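Local atomic coordinates of reducing-end xylose-releasing exo-oligoxylanase Rex8A (Paenibacillus barcinonensis, PDB entry 6SUD), a protein that hydrolyses short linear and branched xylooligosaccharides, releasing xylose from their reducing ends during the breakdown of xylan. Residues Leu17-Arg31 with Asp342-Arg354. The protein carries 1 engineered substitution. Residues are numbered along the deposited sequence; the frame is centred on the assembly and turned at random.
Sequences LFQRSGYREDEIKAR and DSFVKRFWNTPLR
W349 reaches out from the end of helix 341-349 and is sandwiched between Y23 and R31. On one face the phenol ring of Y23 stacks on the five-membered ring, centroids 3.8 Å apart and planes 21° from parallel, with Y23 CE1 only 3.3 Å from W349 NE1. On the opposite face lies the guanidinium of R31, in a cation-pi contact that sets NH2 over the middle of the indole, 3.5 Å from W349 CD2. The guanidinium is tilted steeply to the indole, and its end points at the backbone of the same tryptophan: NH1 and NH2 both donate to W349 O, NH2 at 2.6 Å from that oxygen and on a lone pair in the carbonyl plane, NH1 from above that plane. With CG anti to the backbone N (chi1 -179°), R31 lays CB and CG against the six-membered ring, and a bend at chi2 (66°) then brings the guanidinium over the indole. That ring turns its edge to the face of F18 in a T-shaped pair, W349 CE3 standing 3.7 Å from F18 CD1. W349 is thus a knob in a hole formed by F18, E27, I28 and R31, joining the N-terminal helices 17-20 and 25-41 to helix 341-349 of the family 8 (alpha/alpha)6 barrel, away from the xylose pockets. Cutting W349 back to an alanine is likely to open a gap between Y23 and R31, leaving the phenol without its stacking partner. Further along helix 341-349, V345 CG1 packs 3.8 Å from F18 CD1, and F348 CD2 meets the edge of F18 at CZ. A Schellman motif at G22 follows helix 17-20 and turns the chain into Y23. The hydroxyl of Y366, from helix 359-373, is hydrogen-bonded to both R31 NH1 and T351 O, while M370 backs F18 and F348.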
loop_
_atom_site.group_PDB
_atom_site.type_symbol
_atom_site.label_atom_id
_atom_site.label_comp_id
_atom_site.label_asym_id
_atom_site.label_seq_id
_atom_site.Cartn_x
_atom_site.Cartn_y
_atom_site.Cartn_z
ATOM N N LEU A 17 -14.245 10.819 7.849
ATOM C CA LEU A 17 -15.142 9.880 8.558
ATOM C C LEU A 17 -15.011 10.087 10.060
ATOM O O LEU A 17 -15.992 9.781 10.736
ATOM C CB LEU A 17 -14.824 8.441 8.154
ATOM C CG LEU A 17 -15.158 8.147 6.698
ATOM C CD1 LEU A 17 -15.174 6.663 6.431
ATOM C CD2 LEU A 17 -16.500 8.750 6.344
ATOM N N PHE A 18 -13.863 10.562 10.559
ATOM C CA PHE A 18 -13.722 10.885 12.004
ATOM C C PHE A 18 -14.709 12.012 12.336
ATOM O O PHE A 18 -15.409 11.917 13.341
ATOM C CB PHE A 18 -12.279 11.229 12.377
ATOM C CG PHE A 18 -11.311 10.070 12.389
ATOM C CD1 PHE A 18 -11.642 8.845 12.952
ATOM C CD2 PHE A 18 -10.021 10.222 11.901
ATOM C CE1 PHE A 18 -10.729 7.799 12.978
ATOM C CE2 PHE A 18 -9.109 9.178 11.922
ATOM C CZ PHE A 18 -9.462 7.964 12.463
ATOM N N GLN A 19 -14.792 13.029 11.478
ATOM C CA GLN A 19 -15.692 14.195 11.671
ATOM C C GLN A 19 -17.153 13.764 11.522
ATOM O O GLN A 19 -17.981 14.191 12.351
ATOM C CB GLN A 19 -15.376 15.297 10.669
ATOM C CG GLN A 19 -15.887 16.652 11.124
ATOM C CD GLN A 19 -15.430 17.767 10.216
ATOM O OE1 GLN A 19 -14.280 17.820 9.784
ATOM N NE2 GLN A 19 -16.330 18.698 9.940
ATOM N N ARG A 20 -17.470 12.954 10.507
ATOM C CA ARG A 20 -18.859 12.478 10.250
ATOM C C ARG A 20 -19.335 11.694 11.465
ATOM O O ARG A 20 -20.533 11.675 11.776
ATOM C CB ARG A 20 -18.898 11.617 8.985
ATOM C CG ARG A 20 -20.170 10.800 8.823
ATOM C CD ARG A 20 -20.123 9.925 7.590
ATOM N NE ARG A 20 -19.693 10.639 6.393
ATOM C CZ ARG A 20 -19.435 10.052 5.231
ATOM N NH1 ARG A 20 -19.586 8.740 5.114
ATOM N NH2 ARG A 20 -19.054 10.771 4.186
ATOM N N SER A 21 -18.366 11.097 12.133
ATOM C CA SER A 21 -18.580 10.205 13.288
ATOM C C SER A 21 -18.654 10.986 14.604
ATOM O O SER A 21 -18.945 10.356 15.640
ATOM C CB SER A 21 -17.493 9.179 13.276
ATOM O OG SER A 21 -17.498 8.389 14.451
ATOM N N GLY A 22 -18.354 12.283 14.623
ATOM C CA GLY A 22 -18.573 13.106 15.829
ATOM C C GLY A 22 -17.309 13.712 16.400
ATOM O O GLY A 22 -17.447 14.635 17.219
ATOM N N TYR A 23 -16.122 13.239 16.014
ATOM C CA TYR A 23 -14.841 13.757 16.559
ATOM C C TYR A 23 -14.649 15.198 16.089
ATOM O O TYR A 23 -15.095 15.542 14.978
ATOM C CB TYR A 23 -13.677 12.840 16.190
ATOM C CG TYR A 23 -13.866 11.447 16.726
ATOM C CD1 TYR A 23 -13.707 11.180 18.074
ATOM C CD2 TYR A 23 -14.271 10.411 15.902
ATOM C CE1 TYR A 23 -13.913 9.911 18.590
ATOM C CE2 TYR A 23 -14.461 9.131 16.396
ATOM C CZ TYR A 23 -14.291 8.880 17.747
ATOM O OH TYR A 23 -14.507 7.626 18.237
ATOM N N ARG A 24 -14.002 16.015 16.919
ATOM C CA ARG A 24 -13.805 17.458 16.636
ATOM C C ARG A 24 -12.661 17.643 15.643
ATOM O O ARG A 24 -11.662 16.900 15.734
ATOM C CB ARG A 24 -13.484 18.218 17.919
ATOM C CG ARG A 24 -14.592 18.149 18.955
ATOM C CD ARG A 24 -14.117 18.694 20.289
ATOM N NE ARG A 24 -14.081 20.153 20.301
ATOM C CZ ARG A 24 -13.525 20.904 21.253
ATOM N NH1 ARG A 24 -12.936 20.343 22.296
ATOM N NH2 ARG A 24 -13.564 22.223 21.164
ATOM N N GLU A 25 -12.784 18.641 14.768
ATOM C CA GLU A 25 -11.750 18.952 13.751
ATOM C C GLU A 25 -10.384 19.107 14.424
ATOM O O GLU A 25 -9.419 18.525 13.905
ATOM C CB GLU A 25 -12.119 20.206 12.962
ATOM C CG GLU A 25 -12.674 19.893 11.590
ATOM C CD GLU A 25 -12.869 21.132 10.733
ATOM O OE1 GLU A 25 -14.019 21.601 10.649
ATOM O OE2 GLU A 25 -11.869 21.640 10.173
ATOM N N ASP A 26 -10.313 19.834 15.543
ATOM C CA ASP A 26 -9.035 20.094 16.264
ATOM C C ASP A 26 -8.439 18.785 16.802
ATOM O O ASP A 26 -7.210 18.597 16.629
ATOM C CB ASP A 26 -9.186 21.168 17.345
ATOM C CG ASP A 26 -10.158 20.862 18.474
ATOM O OD1 ASP A 26 -10.515 19.685 18.656
ATOM O OD2 ASP A 26 -10.556 21.818 19.164
ATOM N N GLU A 27 -9.253 17.929 17.438
ATOM C CA GLU A 27 -8.826 16.618 18.011
ATOM C C GLU A 27 -8.248 15.739 16.900
ATOM O O GLU A 27 -7.269 15.009 17.145
ATOM C CB GLU A 27 -10.000 15.751 18.472
ATOM C CG GLU A 27 -10.528 15.951 19.873
ATOM C CD GLU A 27 -11.583 14.892 20.180
ATOM O OE1 GLU A 27 -12.656 14.897 19.510
ATOM O OE2 GLU A 27 -11.308 14.019 21.040
ATOM N N ILE A 28 -8.889 15.779 15.732
ATOM C CA ILE A 28 -8.526 14.875 14.602
ATOM C C ILE A 28 -7.139 15.263 14.088
ATOM O O ILE A 28 -6.281 14.392 14.078
ATOM C CB ILE A 28 -9.594 14.879 13.499
ATOM C CG1 ILE A 28 -10.915 14.319 14.027
ATOM C CG2 ILE A 28 -9.107 14.111 12.278
ATOM C CD1 ILE A 28 -12.100 14.646 13.159
ATOM N N LYS A 29 -6.935 16.524 13.694
ATOM C CA LYS A 29 -5.627 17.031 13.190
ATOM C C LYS A 29 -4.519 16.715 14.209
ATOM O O LYS A 29 -3.432 16.273 13.791
ATOM C CB LYS A 29 -5.729 18.530 12.888
ATOM C CG LYS A 29 -4.413 19.284 12.763
ATOM C CD LYS A 29 -4.574 20.766 13.031
ATOM C CE LYS A 29 -3.337 21.578 12.709
ATOM N NZ LYS A 29 -3.338 22.046 11.300
ATOM N N ALA A 30 -4.766 16.932 15.505
ATOM C CA ALA A 30 -3.760 16.693 16.566
ATOM C C ALA A 30 -3.424 15.195 16.645
ATOM O O ALA A 30 -2.236 14.860 16.854
ATOM C CB ALA A 30 -4.243 17.220 17.894
ATOM N N ARG A 31 -4.435 14.336 16.490
ATOM C CA ARG A 31 -4.277 12.858 16.554
ATOM C C ARG A 31 -3.411 12.416 15.369
ATOM O O ARG A 31 -2.521 11.579 15.576
ATOM C CB ARG A 31 -5.639 12.157 16.569
ATOM C CG ARG A 31 -5.560 10.640 16.669
ATOM C CD ARG A 31 -4.984 10.135 17.983
ATOM N NE ARG A 31 -4.965 8.674 17.962
ATOM C CZ ARG A 31 -6.015 7.898 18.226
ATOM N NH1 ARG A 31 -5.886 6.584 18.156
ATOM N NH2 ARG A 31 -7.191 8.431 18.548
ATOM N N ASP A 342 -19.613 2.717 11.092
ATOM C CA ASP A 342 -19.432 3.756 12.136
ATOM C C ASP A 342 -18.683 3.119 13.315
ATOM O O ASP A 342 -17.758 3.759 13.853
ATOM C CB ASP A 342 -20.768 4.412 12.500
ATOM C CG ASP A 342 -21.347 5.333 11.441
ATOM O OD1 ASP A 342 -20.624 5.642 10.478
ATOM O OD2 ASP A 342 -22.522 5.754 11.603
ATOM N N SER A 343 -19.003 1.875 13.671
ATOM C CA SER A 343 -18.360 1.218 14.833
ATOM C C SER A 343 -16.888 0.881 14.547
ATOM O O SER A 343 -16.098 0.986 15.487
ATOM C CB SER A 343 -19.162 0.063 15.349
ATOM O OG SER A 343 -19.534 -0.791 14.302
ATOM N N PHE A 344 -16.485 0.556 13.311
ATOM C CA PHE A 344 -15.050 0.284 13.003
ATOM C C PHE A 344 -14.223 1.573 13.084
ATOM O O PHE A 344 -13.034 1.513 13.462
ATOM C CB PHE A 344 -14.854 -0.330 11.620
ATOM C CG PHE A 344 -14.885 -1.833 11.617
ATOM C CD1 PHE A 344 -13.784 -2.569 12.027
ATOM C CD2 PHE A 344 -16.028 -2.514 11.237
ATOM C CE1 PHE A 344 -13.820 -3.954 12.037
ATOM C CE2 PHE A 344 -16.062 -3.899 11.247
ATOM C CZ PHE A 344 -14.957 -4.618 11.642
ATOM N N VAL A 345 -14.824 2.688 12.673
ATOM C CA VAL A 345 -14.183 4.031 12.737
ATOM C C VAL A 345 -13.907 4.341 14.207
ATOM O O VAL A 345 -12.791 4.801 14.521
ATOM C CB VAL A 345 -15.067 5.119 12.095
ATOM C CG1 VAL A 345 -14.549 6.518 12.377
ATOM C CG2 VAL A 345 -15.222 4.930 10.597
ATOM N N LYS A 346 -14.894 4.116 15.070
ATOM C CA LYS A 346 -14.770 4.384 16.529
ATOM C C LYS A 346 -13.755 3.417 17.144
ATOM O O LYS A 346 -12.927 3.874 17.958
ATOM C CB LYS A 346 -16.129 4.257 17.222
ATOM C CG LYS A 346 -16.104 4.448 18.731
ATOM C CD LYS A 346 -17.463 4.262 19.373
ATOM C CE LYS A 346 -17.901 5.446 20.208
ATOM N NZ LYS A 346 -17.392 5.353 21.597
ATOM N N ARG A 347 -13.820 2.133 16.785
ATOM C CA ARG A 347 -12.904 1.102 17.338
ATOM C C ARG A 347 -11.467 1.508 16.996
ATOM O O ARG A 347 -10.592 1.389 17.856
ATOM C CB ARG A 347 -13.245 -0.281 16.776
ATOM C CG ARG A 347 -12.280 -1.386 17.186
ATOM C CD ARG A 347 -12.364 -1.700 18.660
ATOM N NE ARG A 347 -11.794 -3.001 19.005
ATOM C CZ ARG A 347 -10.507 -3.234 19.270
ATOM N NH1 ARG A 347 -9.604 -2.262 19.212
ATOM N NH2 ARG A 347 -10.119 -4.460 19.574
ATOM N N PHE A 348 -11.246 1.976 15.768
ATOM C CA PHE A 348 -9.898 2.361 15.292
ATOM C C PHE A 348 -9.397 3.574 16.083
ATOM O O PHE A 348 -8.233 3.564 16.549
ATOM C CB PHE A 348 -9.917 2.646 13.791
ATOM C CG PHE A 348 -8.557 3.054 13.298
ATOM C CD1 PHE A 348 -7.556 2.104 13.149
ATOM C CD2 PHE A 348 -8.253 4.386 13.076
ATOM C CE1 PHE A 348 -6.290 2.478 12.735
ATOM C CE2 PHE A 348 -6.986 4.758 12.673
ATOM C CZ PHE A 348 -6.013 3.801 12.492
ATOM N N TRP A 349 -10.243 4.595 16.221
ATOM C CA TRP A 349 -9.921 5.845 16.959
ATOM C C TRP A 349 -9.404 5.479 18.355
ATOM O O TRP A 349 -8.448 6.123 18.839
ATOM C CB TRP A 349 -11.143 6.775 17.037
ATOM C CG TRP A 349 -10.891 8.027 17.817
ATOM C CD1 TRP A 349 -11.093 8.200 19.156
ATOM C CD2 TRP A 349 -10.354 9.272 17.329
ATOM N NE1 TRP A 349 -10.743 9.470 19.531
ATOM C CE2 TRP A 349 -10.293 10.153 18.432
ATOM C CE3 TRP A 349 -9.940 9.736 16.074
ATOM C CZ2 TRP A 349 -9.810 11.455 18.320
ATOM C CZ3 TRP A 349 -9.473 11.029 15.960
ATOM C CH2 TRP A 349 -9.403 11.874 17.070
ATOM N N ASN A 350 -10.005 4.464 18.974
ATOM C CA ASN A 350 -9.731 4.085 20.384
ATOM C C ASN A 350 -8.578 3.073 20.446
ATOM O O ASN A 350 -8.206 2.690 21.564
ATOM C CB ASN A 350 -11.023 3.619 21.054
ATOM C CG ASN A 350 -12.028 4.741 21.177
ATOM O OD1 ASN A 350 -13.143 4.652 20.665
ATOM N ND2 ASN A 350 -11.624 5.822 21.818
ATOM N N THR A 351 -7.988 2.713 19.299
ATOM C CA THR A 351 -6.850 1.760 19.207
ATOM C C THR A 351 -5.549 2.555 19.089
ATOM O O THR A 351 -5.446 3.412 18.217
ATOM C CB THR A 351 -7.044 0.784 18.038
ATOM O OG1 THR A 351 -8.245 0.038 18.257
ATOM C CG2 THR A 351 -5.881 -0.170 17.856
ATOM N N PRO A 352 -4.537 2.312 19.955
ATOM C CA PRO A 352 -3.239 2.968 19.831
ATOM C C PRO A 352 -2.307 2.235 18.855
ATOM O O PRO A 352 -2.567 1.100 18.478
ATOM C CB PRO A 352 -2.709 2.906 21.270
ATOM C CG PRO A 352 -3.220 1.569 21.773
ATOM C CD PRO A 352 -4.571 1.392 21.107
ATOM N N LEU A 353 -1.231 2.908 18.457
ATOM C CA LEU A 353 -0.136 2.290 17.672
ATOM C C LEU A 353 0.340 1.027 18.391
ATOM O O LEU A 353 0.376 1.006 19.645
ATOM C CB LEU A 353 1.013 3.285 17.537
ATOM C CG LEU A 353 0.798 4.390 16.510
ATOM C CD1 LEU A 353 1.836 5.487 16.696
ATOM C CD2 LEU A 353 0.832 3.833 15.094
ATOM N N ARG A 354 0.739 0.018 17.630
ATOM C CA ARG A 354 1.388 -1.173 18.218
ATOM C C ARG A 354 2.798 -0.799 18.690
ATOM O O ARG A 354 3.424 0.082 18.063
ATOM C CB ARG A 354 1.406 -2.319 17.210
ATOM C CG ARG A 354 1.862 -3.630 17.820
ATOM C CD ARG A 354 1.566 -4.795 16.912
ATOM N NE ARG A 354 1.972 -6.027 17.560
ATOM C CZ ARG A 354 1.962 -7.224 16.988
ATOM N NH1 ARG A 354 1.564 -7.368 15.734
ATOM N NH2 ARG A 354 2.358 -8.279 17.679
#